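Local structure of putative flagellar motor switch protein FliN (Thermotoga maritima, 1O6A) at residues D11-E14 with L15-I19. The protein probably forms part of the cytoplasmic C-ring of the flagellar motor, where the switch complex takes part in setting the direction of rotation. Sequence-based numbering, arbitrary orientation.
Sequences DKLE and LLLDI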
loop_
_atom_site.group_PDB
_atom_site.type_symbol
_atom_site.label_atom_id
_atom_site.label_comp_id
_atom_site.label_asym_id
_atom_site.label_seq_id
_atom_site.Cartn_x
_atom_site.Cartn_y
_atom_site.Cartn_z
ATOM N N ASP A 11 9.342 -15.710 26.508
ATOM C CA ASP A 11 10.236 -16.764 26.023
ATOM C C ASP A 11 9.701 -17.170 24.665
ATOM O O ASP A 11 10.470 -17.419 23.733
ATOM C CB ASP A 11 10.266 -17.984 26.952
ATOM C CG ASP A 11 11.292 -17.853 28.075
ATOM O OD1 ASP A 11 12.228 -17.023 27.956
ATOM O OD2 ASP A 11 11.235 -18.553 29.119
ATOM N N LYS A 12 8.372 -17.214 24.560
ATOM C CA LYS A 12 7.702 -17.403 23.281
ATOM C C LYS A 12 8.145 -16.318 22.282
ATOM O O LYS A 12 8.513 -16.627 21.161
ATOM C CB LYS A 12 6.179 -17.384 23.468
ATOM C CG LYS A 12 5.391 -18.061 22.337
ATOM C CD LYS A 12 3.949 -18.435 22.773
ATOM C CE LYS A 12 3.173 -19.173 21.663
ATOM N NZ LYS A 12 3.454 -18.634 20.276
ATOM N N LEU A 13 8.125 -15.056 22.699
ATOM C CA LEU A 13 8.518 -13.963 21.807
ATOM C C LEU A 13 9.940 -14.164 21.238
ATOM O O LEU A 13 10.184 -13.878 20.075
ATOM C CB LEU A 13 8.425 -12.607 22.527
ATOM C CG LEU A 13 8.833 -11.365 21.713
ATOM C CD1 LEU A 13 7.975 -11.213 20.495
ATOM C CD2 LEU A 13 8.754 -10.075 22.571
ATOM N N GLU A 14 10.868 -14.632 22.068
ATOM C CA GLU A 14 12.272 -14.794 21.671
ATOM C C GLU A 14 12.430 -15.657 20.395
ATOM O O GLU A 14 13.284 -15.386 19.518
ATOM C CB GLU A 14 13.054 -15.389 22.850
ATOM C CG GLU A 14 14.546 -15.611 22.648
ATOM C CD GLU A 14 15.328 -14.346 22.318
ATOM O OE1 GLU A 14 15.136 -13.277 22.961
ATOM O OE2 GLU A 14 16.149 -14.428 21.390
ATOM N N LEU A 15 11.581 -16.675 20.286
ATOM C CA LEU A 15 11.551 -17.562 19.129
ATOM C C LEU A 15 10.998 -16.925 17.865
ATOM O O LEU A 15 11.199 -17.444 16.782
ATOM C CB LEU A 15 10.700 -18.785 19.444
ATOM C CG LEU A 15 11.149 -19.610 20.645
ATOM C CD1 LEU A 15 10.225 -20.818 20.773
ATOM C CD2 LEU A 15 12.629 -20.039 20.555
ATOM N N LEU A 16 10.294 -15.806 18.002
ATOM C CA LEU A 16 9.612 -15.171 16.878
ATOM C C LEU A 16 10.365 -13.983 16.286
ATOM O O LEU A 16 9.954 -13.432 15.270
ATOM C CB LEU A 16 8.241 -14.662 17.344
ATOM C CG LEU A 16 7.332 -15.715 17.974
ATOM C CD1 LEU A 16 6.048 -15.061 18.512
ATOM C CD2 LEU A 16 7.020 -16.749 16.947
ATOM N N LEU A 17 11.453 -13.580 16.915
ATOM C CA LEU A 17 12.048 -12.287 16.588
ATOM C C LEU A 17 12.594 -12.201 15.186
ATOM O O LEU A 17 12.718 -11.096 14.644
ATOM C CB LEU A 17 13.148 -11.914 17.577
ATOM C CG LEU A 17 12.676 -11.594 18.995
ATOM C CD1 LEU A 17 13.901 -11.317 19.849
ATOM C CD2 LEU A 17 11.735 -10.425 19.007
ATOM N N ASP A 18 12.955 -13.342 14.611
ATOM C CA ASP A 18 13.569 -13.372 13.279
ATOM C C ASP A 18 12.585 -13.679 12.152
ATOM O O ASP A 18 12.981 -13.758 11.013
ATOM C CB ASP A 18 14.740 -14.383 13.253
ATOM C CG ASP A 18 16.093 -13.716 12.993
ATOM O OD1 ASP A 18 16.126 -12.509 12.606
ATOM O OD2 ASP A 18 17.169 -14.326 13.183
ATOM N N ILE A 19 11.299 -13.815 12.458
ATOM C CA ILE A 19 10.309 -14.104 11.436
ATOM C C ILE A 19 10.151 -12.920 10.519
ATOM O O ILE A 19 9.848 -11.820 10.973
ATOM C CB ILE A 19 8.956 -14.478 12.074
ATOM C CG1 ILE A 19 9.124 -15.786 12.821
ATOM C CG2 ILE A 19 7.843 -14.593 11.000
ATOM C CD1 ILE A 19 7.970 -16.109 13.768
#
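Leu13, on a short N-terminal helix, meets Leu17, the first residue past the helix's C-terminal end, their side chains crossing at about a right angle with CG of Leu13 4.1 Å from CD2 of Leu17. Leu17 has its CG anti to the carbonyl carbon (chi1 -69°), which lays the branch back along the preceding turn and brings CG to 3.5 Å from the carbonyl O of Leu13. Leu16 N donates to Leu13 O at 2.8 Å, an i to i+3 bond in keeping with the 3-10-like spacing of a weakly bonded helix. A weaker bond of this spacing joins Leu15 N to Lys12 O at 3.2 Å, while the isobutyl group of Leu16 presses its CG against Lys12 O. Past this turn the helix gives way to a type I beta turn, Leu16 to Ile19, closed by Ile19 N on Leu16 O, which delivers the chain into the long strand 20-33. Leucine suits positions 13 and 16, since Leu13 and Leu16 both rest on Leu34 of the second subunit; Leu17 and Ile19 make backbone hydrogen bonds to that chain. At Leu17's other methyl, CD1, the contact is looser. Glu14, its chain bent at chi2 (59°), brings OE1 only to 3.9 Å from CD1 of Leu17, and its carboxylate, like that of Asp11 and the Lys12 amine, belongs to an exposed residue suited to water.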